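Local coordinates for FMN reductase (NADPH) (Bacillus subtilis, PDB 3N2S), which uses NADPH to reduce FMN, and also reduces nitroaromatic compounds, quinones and azo dyes, at residues D28-S33 against E126-G131; H154-F159 against N238-E243; K178-H183 against R195-T200. All blocks are in the same frame, centred on the assembly; numbering follows the deposited sequence.

How the contacts relate
From the N terminus, contact 1 comes first: helix 24-35 meets the turn just after helix 104-127, closing a loop that takes in the first two strands of the sheet, 46-51 and 75-82. That loop is complete before contact 2 opens at strand 155-164, which packs against helix 237-243 near the C terminus, closing a second long loop. Contact 3 lies within this second loop, a short closure between 178-183 and helix 191-213, the long helix that follows. No contact crosses another. Contacts 1 and 2 lie on opposite sides of the chain's centre, their own centres about 27 Å apart, and all three reach the second subunit.

Contact 1: D28-S33 against E126-G131; sequences DTLVKS and ESMGLG
The peptide group of Thr29, the residue whose CG2 meets Met128 across the contact, has a hydrogen-bond donor on each face of its carbonyl plane: Ser33 N comes from one side and Ser33 OG from the other. The hydroxyl bond, 2.8 Å from Ser33 OG to Thr29 O, has its donor 39° out of that plane. Thr29 OG1 is bonded to Glu25 O of its own helix, and with chi1 -63° CG2 lies anti to the backbone N, on the side of Met128.

Met128 is a selenomethionine, and its terminal CE does all of the touching. Met128 CE lies 3.4 Å from Leu30 CD2, tighter than ordinary carbon packing, and 3.7 Å from Thr29 CG2. A bend at the last torsion (chi3 -130°) turns CE so that it meets both residues, crossing each side chain at a slant.

Within the nitroreductase fold the contact joins helix 24-35 to the first residue beyond helix 104-127. Gly129 follows with positive phi in a Schellman motif, Gly129 N bonded to Glu126 O at 3.1 Å, and the chain then turns into strand 131-135. Leu30 continues inward onto Met121, Ala124 and Ala125 of helix 104-127 and Val163 of strand 155-164, whereas Thr29 and Met128 both pack on Ile5 of the second subunit.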
loop_
_atom_site.group_PDB
_atom_site.type_symbol
_atom_site.label_atom_id
_atom_site.label_comp_id
_atom_site.label_asym_id
_atom_site.label_seq_id
_atom_site.Cartn_x
_atom_site.Cartn_y
_atom_site.Cartn_z
ATOM N N ASP A 28 18.120 10.390 0.718
ATOM C CA ASP A 28 18.393 9.719 -0.546
ATOM C C ASP A 28 18.134 8.205 -0.464
ATOM O O ASP A 28 17.445 7.662 -1.328
ATOM C CB ASP A 28 19.823 10.008 -1.024
ATOM C CG ASP A 28 20.083 9.429 -2.385
ATOM O OD1 ASP A 28 19.556 9.981 -3.363
ATOM O OD2 ASP A 28 20.758 8.382 -2.461
ATOM N N THR A 29 18.648 7.550 0.585
ATOM C CA THR A 29 18.502 6.105 0.816
ATOM C C THR A 29 17.010 5.745 0.995
ATOM O O THR A 29 16.553 4.773 0.400
ATOM C CB THR A 29 19.375 5.680 2.004
ATOM O OG1 THR A 29 20.736 5.918 1.666
ATOM C CG2 THR A 29 19.202 4.223 2.384
ATOM N N LEU A 30 16.269 6.555 1.779
ATOM C CA LEU A 30 14.836 6.361 2.025
ATOM C C LEU A 30 14.022 6.437 0.728
ATOM O O LEU A 30 13.183 5.568 0.483
ATOM C CB LEU A 30 14.322 7.378 3.055
ATOM C CG LEU A 30 14.804 7.191 4.490
ATOM C CD1 LEU A 30 14.301 8.289 5.370
ATOM C CD2 LEU A 30 14.426 5.829 5.033
ATOM N N VAL A 31 14.301 7.447 -0.112
ATOM C CA VAL A 31 13.631 7.636 -1.403
ATOM C C VAL A 31 13.938 6.458 -2.356
ATOM O O VAL A 31 13.012 5.879 -2.922
ATOM C CB VAL A 31 13.927 9.024 -2.033
ATOM C CG1 VAL A 31 13.381 9.116 -3.464
ATOM C CG2 VAL A 31 13.361 10.151 -1.163
ATOM N N LYS A 32 15.215 6.093 -2.507
ATOM C CA LYS A 32 15.619 4.947 -3.351
ATOM C C LYS A 32 14.957 3.648 -2.868
ATOM O O LYS A 32 14.540 2.832 -3.688
ATOM C CB LYS A 32 17.159 4.776 -3.376
ATOM C CG LYS A 32 17.881 5.865 -4.184
ATOM C CD LYS A 32 19.406 5.771 -4.055
ATOM C CE LYS A 32 20.022 4.527 -4.650
ATOM N NZ LYS A 32 21.414 4.321 -4.167
ATOM N N SER A 33 14.884 3.457 -1.541
ATOM C CA SER A 33 14.254 2.274 -0.953
ATOM C C SER A 33 12.777 2.219 -1.323
ATOM O O SER A 33 12.288 1.166 -1.741
ATOM C CB SER A 33 14.414 2.278 0.563
ATOM O OG SER A 33 15.778 2.091 0.906
ATOM N N GLU A 126 13.344 2.206 9.749
ATOM C CA GLU A 126 13.399 1.390 10.964
ATOM C C GLU A 126 14.676 0.559 11.067
ATOM O O GLU A 126 15.221 0.431 12.160
ATOM C CB GLU A 126 12.132 0.537 11.108
ATOM C CG GLU A 126 10.950 1.445 11.414
ATOM C CD GLU A 126 9.591 0.785 11.482
ATOM O OE1 GLU A 126 9.310 -0.134 10.681
ATOM O OE2 GLU A 126 8.774 1.257 12.298
ATOM N N SER A 127 15.191 0.049 9.926
ATOM C CA SER A 127 16.447 -0.720 9.900
ATOM C C SER A 127 17.661 0.165 10.288
ATOM O O SER A 127 18.661 -0.360 10.787
ATOM C CB SER A 127 16.668 -1.344 8.528
ATOM O OG SER A 127 17.090 -0.391 7.564
HETATM N N MSE A 128 17.552 1.499 10.080
HETATM C CA MSE A 128 18.606 2.472 10.407
HETATM C C MSE A 128 18.523 2.943 11.865
HETATM O O MSE A 128 19.338 3.756 12.289
HETATM C CB MSE A 128 18.506 3.704 9.485
HETATM C CG MSE A 128 18.818 3.424 8.022
HETATM SE SE MSE A 128 18.426 5.020 6.969
HETATM C CE MSE A 128 17.393 4.305 5.616
ATOM N N GLY A 129 17.522 2.468 12.593
ATOM C CA GLY A 129 17.267 2.871 13.974
ATOM C C GLY A 129 16.401 4.115 14.051
ATOM O O GLY A 129 16.252 4.715 15.123
ATOM N N LEU A 130 15.821 4.536 12.913
ATOM C CA LEU A 130 14.937 5.696 12.935
ATOM C C LEU A 130 13.517 5.231 13.273
ATOM O O LEU A 130 13.199 4.059 13.128
ATOM C CB LEU A 130 14.945 6.458 11.576
ATOM C CG LEU A 130 16.289 7.042 11.110
ATOM C CD1 LEU A 130 16.263 7.347 9.617
ATOM C CD2 LEU A 130 16.679 8.272 11.936
ATOM N N GLY A 131 12.695 6.157 13.737
ATOM C CA GLY A 131 11.294 5.915 14.032
ATOM C C GLY A 131 10.438 6.518 12.938
ATOM O O GLY A 131 10.864 7.473 12.260
#

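Contact 2: H154-F159 against N238-E243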
loop_
_atom_site.group_PDB
_atom_site.type_symbol
_atom_site.label_atom_id
_atom_site.label_comp_id
_atom_site.label_asym_id
_atom_site.label_seq_id
_atom_site.Cartn_x
_atom_site.Cartn_y
_atom_site.Cartn_z
ATOM N N HIS A 154 -4.681 15.350 -11.050
ATOM C CA HIS A 154 -4.181 13.959 -11.162
ATOM C C HIS A 154 -3.114 13.610 -10.122
ATOM O O HIS A 154 -2.384 12.628 -10.282
ATOM C CB HIS A 154 -3.743 13.590 -12.595
ATOM C CG HIS A 154 -4.834 13.799 -13.591
ATOM N ND1 HIS A 154 -5.968 13.012 -13.585
ATOM C CD2 HIS A 154 -4.952 14.744 -14.545
ATOM C CE1 HIS A 154 -6.732 13.488 -14.556
ATOM N NE2 HIS A 154 -6.165 14.533 -15.156
ATOM N N VAL A 155 -3.033 14.426 -9.063
ATOM C CA VAL A 155 -2.121 14.195 -7.935
ATOM C C VAL A 155 -2.984 14.240 -6.667
ATOM O O VAL A 155 -3.709 15.214 -6.446
ATOM C CB VAL A 155 -0.888 15.144 -7.877
ATOM C CG1 VAL A 155 -0.051 14.886 -6.622
ATOM C CG2 VAL A 155 -0.013 14.992 -9.111
ATOM N N LEU A 156 -2.960 13.149 -5.880
ATOM C CA LEU A 156 -3.754 13.082 -4.665
ATOM C C LEU A 156 -2.878 12.770 -3.446
ATOM O O LEU A 156 -2.426 11.626 -3.310
ATOM C CB LEU A 156 -4.879 12.016 -4.804
ATOM C CG LEU A 156 -5.941 11.986 -3.678
ATOM C CD1 LEU A 156 -6.885 13.222 -3.762
ATOM C CD2 LEU A 156 -6.788 10.730 -3.768
ATOM N N PRO A 157 -2.684 13.727 -2.508
ATOM C CA PRO A 157 -1.942 13.389 -1.268
ATOM C C PRO A 157 -2.754 12.332 -0.491
ATOM O O PRO A 157 -3.971 12.417 -0.424
ATOM C CB PRO A 157 -1.860 14.727 -0.519
ATOM C CG PRO A 157 -2.139 15.803 -1.593
ATOM C CD PRO A 157 -3.159 15.130 -2.482
ATOM N N LEU A 158 -2.085 11.275 -0.022
ATOM C CA LEU A 158 -2.749 10.155 0.652
ATOM C C LEU A 158 -2.474 10.165 2.143
ATOM O O LEU A 158 -3.384 9.948 2.942
ATOM C CB LEU A 158 -2.262 8.808 0.051
ATOM C CG LEU A 158 -2.325 8.667 -1.479
ATOM C CD1 LEU A 158 -1.776 7.319 -1.913
ATOM C CD2 LEU A 158 -3.775 8.824 -1.983
ATOM N N PHE A 159 -1.200 10.343 2.510
ATOM C CA PHE A 159 -0.762 10.361 3.917
ATOM C C PHE A 159 0.643 10.915 3.970
ATOM O O PHE A 159 1.371 10.860 2.974
ATOM C CB PHE A 159 -0.765 8.938 4.543
ATOM C CG PHE A 159 -0.087 7.893 3.675
ATOM C CD1 PHE A 159 1.292 7.722 3.715
ATOM C CD2 PHE A 159 -0.832 7.089 2.809
ATOM C CE1 PHE A 159 1.911 6.799 2.884
ATOM C CE2 PHE A 159 -0.204 6.155 1.979
ATOM C CZ PHE A 159 1.161 6.018 2.018
ATOM N N ASN A 238 -15.587 11.541 -1.233
ATOM C CA ASN A 238 -16.374 10.898 -2.305
ATOM C C ASN A 238 -16.335 11.769 -3.560
ATOM O O ASN A 238 -16.011 11.277 -4.647
ATOM C CB ASN A 238 -17.840 10.696 -1.855
ATOM C CG ASN A 238 -18.042 9.714 -0.737
ATOM O OD1 ASN A 238 -17.104 9.077 -0.233
ATOM N ND2 ASN A 238 -19.284 9.586 -0.303
ATOM N N ASP A 239 -16.582 13.091 -3.380
ATOM C CA ASP A 239 -16.562 14.058 -4.466
ATOM C C ASP A 239 -15.201 14.664 -4.674
ATOM O O ASP A 239 -14.855 14.918 -5.823
ATOM C CB ASP A 239 -17.596 15.178 -4.239
ATOM C CG ASP A 239 -19.026 14.656 -4.177
ATOM O OD1 ASP A 239 -19.383 13.776 -5.005
ATOM O OD2 ASP A 239 -19.780 15.111 -3.301
ATOM N N TYR A 240 -14.440 14.944 -3.587
ATOM C CA TYR A 240 -13.126 15.584 -3.721
ATOM C C TYR A 240 -12.126 14.770 -4.542
ATOM O O TYR A 240 -11.402 15.361 -5.350
ATOM C CB TYR A 240 -12.531 16.037 -2.374
ATOM C CG TYR A 240 -11.264 16.836 -2.558
ATOM C CD1 TYR A 240 -11.313 18.190 -2.876
ATOM C CD2 TYR A 240 -10.016 16.220 -2.516
ATOM C CE1 TYR A 240 -10.154 18.913 -3.121
ATOM C CE2 TYR A 240 -8.850 16.930 -2.773
ATOM C CZ TYR A 240 -8.924 18.278 -3.061
ATOM O OH TYR A 240 -7.770 18.969 -3.321
ATOM N N VAL A 241 -12.079 13.428 -4.354
ATOM C CA VAL A 241 -11.144 12.626 -5.168
ATOM C C VAL A 241 -11.453 12.751 -6.681
ATOM O O VAL A 241 -10.533 12.858 -7.481
ATOM C CB VAL A 241 -10.909 11.163 -4.687
ATOM C CG1 VAL A 241 -10.545 11.114 -3.204
ATOM C CG2 VAL A 241 -12.091 10.264 -4.989
ATOM N N LYS A 242 -12.752 12.781 -7.041
ATOM C CA LYS A 242 -13.254 12.956 -8.418
ATOM C C LYS A 242 -12.838 14.309 -8.987
ATOM O O LYS A 242 -12.446 14.377 -10.151
ATOM C CB LYS A 242 -14.786 12.797 -8.461
ATOM C CG LYS A 242 -15.266 11.381 -8.175
ATOM C CD LYS A 242 -16.777 11.314 -8.078
ATOM C CE LYS A 242 -17.267 9.983 -7.547
ATOM N NZ LYS A 242 -17.105 8.867 -8.525
ATOM N N GLU A 243 -12.876 15.377 -8.147
ATOM C CA GLU A 243 -12.460 16.741 -8.482
ATOM C C GLU A 243 -10.977 16.756 -8.876
ATOM O O GLU A 243 -10.576 17.551 -9.726
ATOM C CB GLU A 243 -12.717 17.676 -7.275
ATOM C CG GLU A 243 -12.488 19.162 -7.511
ATOM C CD GLU A 243 -12.735 20.043 -6.295
ATOM O OE1 GLU A 243 -13.638 19.718 -5.490
ATOM O OE2 GLU A 243 -12.027 21.065 -6.151
#
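Helix 237-243, close to the C terminus, packs by Tyr240 and Val241 on Leu156 of strand 155-164, an inner strand of the antiparallel sheet in the alpha-beta-alpha sandwich of this nitroreductase. The contact is wholly apolar and all three touching residues are buried. Leu156 projects from the strand with CG anti to the backbone N (chi1 -171°), which carries its two methyls to the helix, one for each partner. Leu156 CD1 goes to the phenol ring and lies 4.3 Å from Tyr240 CE2, a looser approach than the one made by its twin.

The hydroxyl of Tyr240 hydrogen-bonds with Thr146 OG1 on helix 142-149, and Leu142 of that helix touches both Leu156 and Tyr240. Val241 also packs on Thr104 of the second subunit, so the helix lies against both chains.

Further along the strand, Leu158 and Phe159 both face Phe79 of the neighbouring strand 75-82, a classic beta bulge. The side chain of Leu156 itself is about 12 Å from a bound FMN, too far to line the flavin pocket. The shorter of its two approaches is a methyl pair meeting at a slant, with Leu156 CD2 3.8 Å from Val241 CG1.

Contact 3: K178-H183 against R195-T200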
loop_
_atom_site.group_PDB
_atom_site.type_symbol
_atom_site.label_atom_id
_atom_site.label_comp_id
_atom_site.label_asym_id
_atom_site.label_seq_id
_atom_site.Cartn_x
_atom_site.Cartn_y
_atom_site.Cartn_z
ATOM N N LYS A 178 -3.774 -14.462 14.310
ATOM C CA LYS A 178 -3.492 -14.954 12.961
ATOM C C LYS A 178 -4.753 -15.455 12.231
ATOM O O LYS A 178 -5.007 -15.047 11.100
ATOM C CB LYS A 178 -2.413 -16.058 13.028
ATOM C CG LYS A 178 -2.078 -16.729 11.688
ATOM C CD LYS A 178 -1.250 -17.991 11.915
ATOM C CE LYS A 178 -0.863 -18.680 10.631
ATOM N NZ LYS A 178 -0.081 -19.912 10.902
ATOM N N GLN A 179 -5.544 -16.314 12.894
ATOM C CA GLN A 179 -6.750 -16.897 12.322
ATOM C C GLN A 179 -7.894 -15.893 11.980
ATOM O O GLN A 179 -8.797 -16.235 11.209
ATOM C CB GLN A 179 -7.185 -18.146 13.115
ATOM C CG GLN A 179 -7.780 -17.882 14.504
ATOM C CD GLN A 179 -6.867 -17.656 15.701
ATOM O OE1 GLN A 179 -7.356 -17.534 16.839
ATOM N NE2 GLN A 179 -5.547 -17.602 15.513
ATOM N N ALA A 180 -7.830 -14.645 12.508
ATOM C CA ALA A 180 -8.784 -13.605 12.120
ATOM C C ALA A 180 -8.398 -13.029 10.740
ATOM O O ALA A 180 -9.265 -12.625 9.975
ATOM C CB ALA A 180 -8.781 -12.468 13.131
ATOM N N VAL A 181 -7.099 -12.919 10.471
ATOM C CA VAL A 181 -6.588 -12.283 9.240
ATOM C C VAL A 181 -6.271 -13.270 8.127
ATOM O O VAL A 181 -6.487 -12.954 6.956
ATOM C CB VAL A 181 -5.377 -11.379 9.600
ATOM C CG1 VAL A 181 -4.637 -10.869 8.360
ATOM C CG2 VAL A 181 -5.824 -10.208 10.464
ATOM N N TYR A 182 -5.727 -14.442 8.487
ATOM C CA TYR A 182 -5.277 -15.457 7.531
ATOM C C TYR A 182 -6.293 -16.570 7.380
ATOM O O TYR A 182 -6.740 -17.130 8.383
ATOM C CB TYR A 182 -3.889 -16.000 7.949
ATOM C CG TYR A 182 -3.322 -17.011 6.967
ATOM C CD1 TYR A 182 -2.874 -16.616 5.712
ATOM C CD2 TYR A 182 -3.284 -18.369 7.277
ATOM C CE1 TYR A 182 -2.326 -17.533 4.817
ATOM C CE2 TYR A 182 -2.791 -19.305 6.367
ATOM C CZ TYR A 182 -2.317 -18.881 5.134
ATOM O OH TYR A 182 -1.818 -19.780 4.224
ATOM N N HIS A 183 -6.692 -16.852 6.136
ATOM C CA HIS A 183 -7.734 -17.835 5.811
ATOM C C HIS A 183 -7.126 -18.844 4.849
ATOM O O HIS A 183 -6.346 -18.461 3.990
ATOM C CB HIS A 183 -8.948 -17.141 5.109
ATOM C CG HIS A 183 -9.459 -15.909 5.800
ATOM N ND1 HIS A 183 -10.598 -15.944 6.583
ATOM C CD2 HIS A 183 -8.965 -14.647 5.805
ATOM C CE1 HIS A 183 -10.761 -14.717 7.048
ATOM N NE2 HIS A 183 -9.791 -13.903 6.632
ATOM N N ARG A 195 -16.531 -15.000 16.569
ATOM C CA ARG A 195 -16.793 -14.578 17.946
ATOM C C ARG A 195 -15.692 -14.945 18.893
ATOM O O ARG A 195 -15.354 -14.122 19.718
ATOM C CB ARG A 195 -18.125 -15.121 18.464
ATOM C CG ARG A 195 -19.291 -14.470 17.808
ATOM C CD ARG A 195 -20.499 -14.589 18.679
ATOM N NE ARG A 195 -21.652 -14.152 17.919
ATOM C CZ ARG A 195 -22.752 -14.868 17.784
ATOM N NH1 ARG A 195 -22.858 -16.052 18.378
ATOM N NH2 ARG A 195 -23.764 -14.404 17.068
ATOM N N HIS A 196 -15.133 -16.160 18.773
ATOM C CA HIS A 196 -14.042 -16.665 19.610
ATOM C C HIS A 196 -12.776 -15.820 19.407
ATOM O O HIS A 196 -12.124 -15.455 20.382
ATOM C CB HIS A 196 -13.747 -18.139 19.268
ATOM C CG HIS A 196 -12.690 -18.763 20.119
ATOM N ND1 HIS A 196 -11.400 -18.969 19.643
ATOM C CD2 HIS A 196 -12.758 -19.205 21.394
ATOM C CE1 HIS A 196 -10.735 -19.523 20.642
ATOM N NE2 HIS A 196 -11.511 -19.683 21.718
ATOM N N THR A 197 -12.421 -15.531 18.142
ATOM C CA THR A 197 -11.215 -14.749 17.845
ATOM C C THR A 197 -11.374 -13.302 18.282
ATOM O O THR A 197 -10.443 -12.745 18.844
ATOM C CB THR A 197 -10.809 -14.878 16.359
ATOM O OG1 THR A 197 -11.880 -14.427 15.554
ATOM C CG2 THR A 197 -10.452 -16.286 15.968
HETATM N N MSE A 198 -12.546 -12.695 18.017
HETATM C CA MSE A 198 -12.834 -11.306 18.386
HETATM C C MSE A 198 -12.931 -11.116 19.899
HETATM O O MSE A 198 -12.467 -10.097 20.395
HETATM C CB MSE A 198 -14.060 -10.761 17.652
HETATM C CG MSE A 198 -13.867 -10.717 16.116
HETATM SE SE MSE A 198 -12.230 -9.767 15.525
HETATM C CE MSE A 198 -12.485 -8.207 16.711
ATOM N N ASN A 199 -13.490 -12.103 20.630
ATOM C CA ASN A 199 -13.562 -12.065 22.096
ATOM C C ASN A 199 -12.166 -12.125 22.676
ATOM O O ASN A 199 -11.859 -11.368 23.595
ATOM C CB ASN A 199 -14.398 -13.246 22.655
ATOM C CG ASN A 199 -15.893 -13.061 22.632
ATOM O OD1 ASN A 199 -16.443 -12.106 22.079
ATOM N ND2 ASN A 199 -16.587 -13.999 23.237
ATOM N N THR A 200 -11.324 -13.037 22.152
ATOM C CA THR A 200 -9.937 -13.208 22.598
ATOM C C THR A 200 -9.170 -11.896 22.357
ATOM O O THR A 200 -8.474 -11.432 23.252
ATOM C CB THR A 200 -9.275 -14.385 21.849
ATOM O OG1 THR A 200 -10.024 -15.566 22.124
ATOM C CG2 THR A 200 -7.822 -14.602 22.254
#
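Gln179 lays the middle and end of its side chain along the methyl of Thr197, the two chains running past each other in opposite directions. Gln179 CG is 3.4 Å from Thr197 CG2, and Gln179 OE1 comes to the same distance of that methyl. A bend at chi2 (-82°) turns the amide back so that its oxygen comes to Thr197 CG2. Beside this, Ala180 points its CB toward helix 191-213, where the nearest atom to Ala180 CB is Thr197 OG1 at 4.4 Å, a loose approach.

On helix 191-213 Thr197 turns its hydroxyl back to its own backbone, where OG1 hydrogen-bonds with Phe194 O and Asp193 O. One turn further on, Thr200 OG1 does much the same, donating to His196 O at 2.7 Å and sitting over the centre of one face of the His196 ring.

The short helical turn at 178-181 belongs to the dimer interface. Lys178 NZ forms a salt bridge with Asp28 of the second subunit, and Ala180 O accepts from Arg85 of that subunit. Immediately afterwards Tyr182 and His183 pair with a strand of the other chain in a parallel ladder, extending its sheet across the interface, as in other nitroreductases.

With the hydroxyl of Thr197 already engaged within its helix and no hydrogen bond crossing between the segments, 178-183 and 195-200 meet by van der Waals contact centred on the Thr197 methyl, with Ala180 CB only loosely against OG1, an arrangement without directional bonds between the segments.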